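PDB 1PSW: Adp-heptose LPS heptosyltransferase II, which catalyses the transfer of the second heptose unit from ADP-L-glycero-beta-D-manno-heptose to heptosyl-Kdo2-lipid A during assembly of the lipopolysaccharide core. Local coordinates for residues P43-S46 with R47-E50; L160-S163 with E164-S168. One frame throughout, in Å; residues are numbered along the deposited sequence.

Contact 1: residues P43-S46 with R47-E50; sequences PLLS and RMPE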
ATOM      1  N   PRO A  43      -8.869   6.787  -5.830  1.00 27.93           N
ATOM      2  CA  PRO A  43      -8.743   7.508  -4.557  1.00 27.41           C
ATOM      3  C   PRO A  43      -7.310   7.612  -4.032  1.00 25.08           C
ATOM      4  O   PRO A  43      -6.886   8.673  -3.576  1.00 25.00           O
ATOM      5  CB  PRO A  43      -9.648   6.712  -3.621  1.00 29.28           C
ATOM      6  CG  PRO A  43     -10.715   6.218  -4.550  1.00 28.76           C
ATOM      7  CD  PRO A  43      -9.911   5.750  -5.735  1.00 27.86           C
ATOM      8  N   LEU A  44      -6.564   6.513  -4.104  1.00 23.14           N
ATOM      9  CA  LEU A  44      -5.186   6.503  -3.620  1.00 21.83           C
ATOM     10  C   LEU A  44      -4.299   7.386  -4.485  1.00 22.55           C
ATOM     11  O   LEU A  44      -3.468   8.151  -3.979  1.00 22.59           O
ATOM     12  CB  LEU A  44      -4.647   5.074  -3.611  1.00 22.14           C
ATOM     13  CG  LEU A  44      -3.305   4.848  -2.919  1.00 24.14           C
ATOM     14  CD1 LEU A  44      -3.346   5.422  -1.514  1.00 25.43           C
ATOM     15  CD2 LEU A  44      -2.996   3.361  -2.880  1.00 24.60           C
ATOM     16  N   LEU A  45      -4.476   7.273  -5.796  1.00 20.23           N
ATOM     17  CA  LEU A  45      -3.703   8.067  -6.740  1.00 22.77           C
ATOM     18  C   LEU A  45      -3.929   9.556  -6.522  1.00 22.69           C
ATOM     19  O   LEU A  45      -3.028  10.368  -6.743  1.00 23.63           O
ATOM     20  CB  LEU A  45      -4.096   7.703  -8.173  1.00 21.14           C
ATOM     21  CG  LEU A  45      -3.698   6.297  -8.630  1.00 22.49           C
ATOM     22  CD1 LEU A  45      -4.424   5.951  -9.919  1.00 20.08           C
ATOM     23  CD2 LEU A  45      -2.187   6.227  -8.816  1.00 20.90           C
ATOM     24  N   SER A  46      -5.134   9.917  -6.093  1.00 23.25           N
ATOM     25  CA  SER A  46      -5.453  11.324  -5.880  1.00 25.43           C
ATOM     26  C   SER A  46      -4.654  11.882  -4.705  1.00 25.05           C
ATOM     27  O   SER A  46      -4.553  13.096  -4.543  1.00 26.90           O
ATOM     28  CB  SER A  46      -6.951  11.512  -5.623  1.00 27.35           C
ATOM     29  OG  SER A  46      -7.304  11.107  -4.310  1.00 31.75           O
ATOM     30  N   ARG A  47      -4.084  10.996  -3.889  1.00 23.04           N
ATOM     31  CA  ARG A  47      -3.284  11.427  -2.754  1.00 21.69           C
ATOM     32  C   ARG A  47      -1.811  11.576  -3.122  1.00 22.97           C
ATOM     33  O   ARG A  47      -1.025  12.055  -2.305  1.00 24.21           O
ATOM     34  CB  ARG A  47      -3.426  10.445  -1.580  1.00 20.75           C
ATOM     35  CG  ARG A  47      -4.837  10.262  -1.058  1.00 21.39           C
ATOM     36  CD  ARG A  47      -5.460  11.576  -0.604  1.00 22.39           C
ATOM     37  NE  ARG A  47      -4.606  12.332   0.314  1.00 22.25           N
ATOM     38  CZ  ARG A  47      -5.008  13.425   0.959  1.00 24.27           C
ATOM     39  NH1 ARG A  47      -6.246  13.877   0.789  1.00 23.23           N
ATOM     40  NH2 ARG A  47      -4.179  14.075   1.758  1.00 20.11           N
HETATM   41  N   MSE A  48      -1.438  11.155  -4.335  1.00 23.33           N
HETATM   42  CA  MSE A  48      -0.056  11.244  -4.818  1.00 24.15           C
HETATM   43  C   MSE A  48       0.114  12.468  -5.714  1.00 25.11           C
HETATM   44  O   MSE A  48      -0.490  12.552  -6.789  1.00 25.69           O
HETATM   45  CB  MSE A  48       0.312   9.990  -5.618  1.00 25.69           C
HETATM   46  CG  MSE A  48       0.289   8.703  -4.817  1.00 25.66           C
HETATM   47 SE   MSE A  48       0.652   7.201  -5.946  1.00 36.49          SE
HETATM   48  CE  MSE A  48      -0.277   5.800  -4.937  1.00 27.72           C
ATOM     49  N   PRO A  49       0.922  13.446  -5.273  1.00 25.77           N
ATOM     50  CA  PRO A  49       1.156  14.664  -6.054  1.00 25.88           C
ATOM     51  C   PRO A  49       1.911  14.453  -7.367  1.00 25.09           C
ATOM     52  O   PRO A  49       1.853  15.294  -8.265  1.00 24.87           O
ATOM     53  CB  PRO A  49       1.913  15.562  -5.074  1.00 26.18           C
ATOM     54  CG  PRO A  49       2.665  14.584  -4.237  1.00 28.51           C
ATOM     55  CD  PRO A  49       1.638  13.501  -3.988  1.00 25.71           C
ATOM     56  N   GLU A  50       2.623  13.337  -7.470  1.00 22.71           N
ATOM     57  CA  GLU A  50       3.383  13.029  -8.676  1.00 22.58           C
ATOM     58  C   GLU A  50       2.481  12.625  -9.842  1.00 22.85           C
ATOM     59  O   GLU A  50       2.896  12.675 -11.004  1.00 22.11           O
ATOM     60  CB  GLU A  50       4.377  11.890  -8.412  1.00 23.54           C
ATOM     61  CG  GLU A  50       5.405  12.152  -7.309  1.00 26.27           C
ATOM     62  CD  GLU A  50       4.833  12.045  -5.903  1.00 29.24           C
ATOM     63  OE1 GLU A  50       3.799  11.361  -5.714  1.00 28.18           O
ATOM     64  OE2 GLU A  50       5.435  12.633  -4.976  1.00 32.25           O
TER
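Met48, a selenomethionine here, lays its side chain obliquely across Leu44 and Leu45, meeting each with a different atom. Its methyl CE lies 3.8 Å from Leu44 CG, whereas its SE comes within 4.2 Å of Leu45 CD2. From CG onward the chain runs extended (chi2 176°), which carries the methyl back along the end of the helix to Leu44. Both leucines are buried against other elements: Leu44 on Leu252 and Val256 of helix 252-260, Leu45 on Met14 of helix 11-27 and on Val51 and Ala54 of strand 51-56.

Arg47 takes another course. Its CG packs 3.6 Å from Pro43 O, after which bends at chi2 (-58°) and chi3 (-51°) turn the guanidinium away from the helix end. There NH1 forms a salt bridge with Glu166 and NH2 probably hydrogen-bonds to Gln161 O. An alanine in place of Arg47 would probably leave the Glu166 carboxylate without this charged mate.

Ser46 OG donates to Pro43 O over 2.6 Å, a short bond back onto the preceding turn. The backbone closes in the same direction: Arg47 N reaches Leu44 O at 2.9 Å and Met48 N reaches Leu45 O at 3.0 Å. Both are i to i+3 bonds, and the second closes a type I beta turn from Leu45 to Met48, which leads on from helix 42-45 in the helix-to-strand connection before edge strand 51-56 of the N-terminal Rossmann-like domain of this GT-B enzyme.

Contact 2: residues L160-S163 with E164-S168; sequences LQVS and EGEKS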
ATOM      1  N   LEU A 160       3.403  10.025   1.675  1.00 17.69           N
ATOM      2  CA  LEU A 160       2.107  10.689   1.614  1.00 18.10           C
ATOM      3  C   LEU A 160       2.004  11.751   2.701  1.00 18.40           C
ATOM      4  O   LEU A 160       2.526  11.573   3.798  1.00 18.73           O
ATOM      5  CB  LEU A 160       0.979   9.668   1.798  1.00 18.97           C
ATOM      6  CG  LEU A 160       0.824   8.570   0.738  1.00 20.84           C
ATOM      7  CD1 LEU A 160      -0.262   7.578   1.149  1.00 19.76           C
ATOM      8  CD2 LEU A 160       0.492   9.202  -0.605  1.00 18.49           C
ATOM      9  N   GLN A 161       1.320  12.847   2.396  1.00 19.76           N
ATOM     10  CA  GLN A 161       1.143  13.939   3.348  1.00 21.66           C
ATOM     11  C   GLN A 161      -0.356  14.179   3.527  1.00 20.56           C
ATOM     12  O   GLN A 161      -1.134  14.010   2.590  1.00 19.10           O
ATOM     13  CB  GLN A 161       1.816  15.214   2.823  1.00 26.80           C
ATOM     14  CG  GLN A 161       3.308  15.068   2.500  1.00 36.28           C
ATOM     15  CD  GLN A 161       4.182  14.999   3.738  1.00 41.73           C
ATOM     16  OE1 GLN A 161       4.189  15.924   4.552  1.00 45.72           O
ATOM     17  NE2 GLN A 161       4.927  13.905   3.888  1.00 45.70           N
ATOM     18  N   VAL A 162      -0.743  14.563   4.740  1.00 18.58           N
ATOM     19  CA  VAL A 162      -2.137  14.836   5.087  1.00 19.04           C
ATOM     20  C   VAL A 162      -2.187  16.041   6.032  1.00 18.96           C
ATOM     21  O   VAL A 162      -1.449  16.090   7.019  1.00 18.84           O
ATOM     22  CB  VAL A 162      -2.788  13.608   5.793  1.00 17.51           C
ATOM     23  CG1 VAL A 162      -4.170  13.975   6.314  1.00 15.28           C
ATOM     24  CG2 VAL A 162      -2.880  12.424   4.834  1.00 15.93           C
ATOM     25  N   SER A 163      -3.054  17.007   5.749  1.00 20.21           N
ATOM     26  CA  SER A 163      -3.155  18.200   6.594  1.00 20.74           C
ATOM     27  C   SER A 163      -4.059  17.998   7.806  1.00 20.84           C
ATOM     28  O   SER A 163      -4.875  17.076   7.839  1.00 18.10           O
ATOM     29  CB  SER A 163      -3.695  19.369   5.777  1.00 19.09           C
ATOM     30  OG  SER A 163      -5.050  19.146   5.425  1.00 23.38           O
ATOM     31  N   GLU A 164      -3.930  18.880   8.793  1.00 21.55           N
ATOM     32  CA  GLU A 164      -4.747  18.785   9.997  1.00 23.14           C
ATOM     33  C   GLU A 164      -6.216  18.996   9.668  1.00 20.96           C
ATOM     34  O   GLU A 164      -7.089  18.378  10.274  1.00 19.90           O
ATOM     35  CB  GLU A 164      -4.293  19.811  11.037  1.00 26.76           C
ATOM     36  CG  GLU A 164      -2.865  19.591  11.502  1.00 34.37           C
ATOM     37  CD  GLU A 164      -2.614  18.156  11.936  1.00 36.76           C
ATOM     38  OE1 GLU A 164      -3.308  17.678  12.863  1.00 39.42           O
ATOM     39  OE2 GLU A 164      -1.732  17.500  11.337  1.00 38.49           O
ATOM     40  N   GLY A 165      -6.476  19.878   8.706  1.00 20.63           N
ATOM     41  CA  GLY A 165      -7.842  20.156   8.304  1.00 20.76           C
ATOM     42  C   GLY A 165      -8.514  18.923   7.733  1.00 21.64           C
ATOM     43  O   GLY A 165      -9.690  18.649   8.016  1.00 19.81           O
ATOM     44  N   GLU A 166      -7.772  18.174   6.920  1.00 20.87           N
ATOM     45  CA  GLU A 166      -8.302  16.952   6.323  1.00 20.87           C
ATOM     46  C   GLU A 166      -8.615  15.944   7.425  1.00 19.08           C
ATOM     47  O   GLU A 166      -9.697  15.365   7.458  1.00 17.55           O
ATOM     48  CB  GLU A 166      -7.294  16.347   5.332  1.00 23.44           C
ATOM     49  CG  GLU A 166      -7.027  17.212   4.101  1.00 28.90           C
ATOM     50  CD  GLU A 166      -6.096  16.544   3.095  1.00 29.64           C
ATOM     51  OE1 GLU A 166      -4.964  16.181   3.472  1.00 29.68           O
ATOM     52  OE2 GLU A 166      -6.494  16.389   1.922  1.00 32.76           O
ATOM     53  N   LYS A 167      -7.664  15.737   8.329  1.00 19.60           N
ATOM     54  CA  LYS A 167      -7.865  14.796   9.420  1.00 19.62           C
ATOM     55  C   LYS A 167      -9.080  15.176  10.255  1.00 19.63           C
ATOM     56  O   LYS A 167      -9.899  14.333  10.611  1.00 19.02           O
ATOM     57  CB  LYS A 167      -6.639  14.752  10.335  1.00 19.67           C
ATOM     58  CG  LYS A 167      -5.371  14.185   9.712  1.00 22.23           C
ATOM     59  CD  LYS A 167      -4.212  14.293  10.709  1.00 25.02           C
ATOM     60  CE  LYS A 167      -2.856  14.185  10.034  1.00 26.25           C
ATOM     61  NZ  LYS A 167      -1.746  14.468  10.984  1.00 25.72           N
ATOM     62  N   SER A 168      -9.187  16.463  10.565  1.00 18.49           N
ATOM     63  CA  SER A 168     -10.292  16.976  11.375  1.00 20.27           C
ATOM     64  C   SER A 168     -11.671  16.681  10.772  1.00 19.01           C
ATOM     65  O   SER A 168     -12.533  16.088  11.432  1.00 19.02           O
ATOM     66  CB  SER A 168     -10.117  18.482  11.584  1.00 21.35           C
ATOM     67  OG  SER A 168     -11.014  18.956  12.559  1.00 27.64           O
TER
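Ser163 and Glu166 form a capping box at the start of helix 164-173, each side chain serving the other's backbone nitrogen. Ser163 is the N-cap: its OG sits between its own N and carbonyl carbon (chi1 68°) and accepts from Glu166 N at 3.3 Å. In the reciprocal bond, Ser163 N donates to Glu166 OE1 over 3.1 Å. That bond is nearly straight, 164° at the hydrogen, and enters on the anti side of the carboxylate, a little out of its plane.

The Glu166 chain makes this possible by staying extended at chi2 (-176°), passing alongside the serine hydroxyl until OE1 lies beside Ser163 N. The other oxygen, OE2, is held by a salt bridge to Arg47, so the carboxylate is gripped at both oxygens and its rotation is restrained. The positive end of the helix dipole and the guanidinium would both be expected to stabilise its negative charge.

Val162 and Lys167 supply the apolar part of the contact. Valine CG1 meets the lysine's aliphatic stem obliquely, 3.6 Å from Lys167 CG, and the side chains of both residues also rest on Ala260 of helix 252-260. Lys167 N donates to Ser163 O at 3.1 Å, an i to i+4 bond onto the N-cap carbonyl. Beyond the valine the lysine reaches for Glu164, three residues back along the helix, whose side chain folds over to meet it: a salt bridge sets Lys167 NZ 3.1 Å from Glu164 OE2, on the syn side of that carboxylate.

Contact 1 precedes contact 2 along the chain, and their centres lie 14 Å apart on the same side of the molecular centre. Residues 43-50 belong to the connection from helix 42-45 into strand 51-56, at the edge of the first parallel six-stranded sheet. Residues 160-163 lead into helix 164-173, whose first turns hold 164-168, just ahead of strand 182-186 in the second. The two meet directly: Arg47 NH1 stands 2.8 Å from Glu166 OE2, while Arg47 O packs on Leu160 CD2. Leu44 and Val162 both touch Val256. The salt bridge, and the packing of Leu44 on helix 252-260 of the second half, would join the two Rossmann-like halves expected of a GT-B glycosyltransferase.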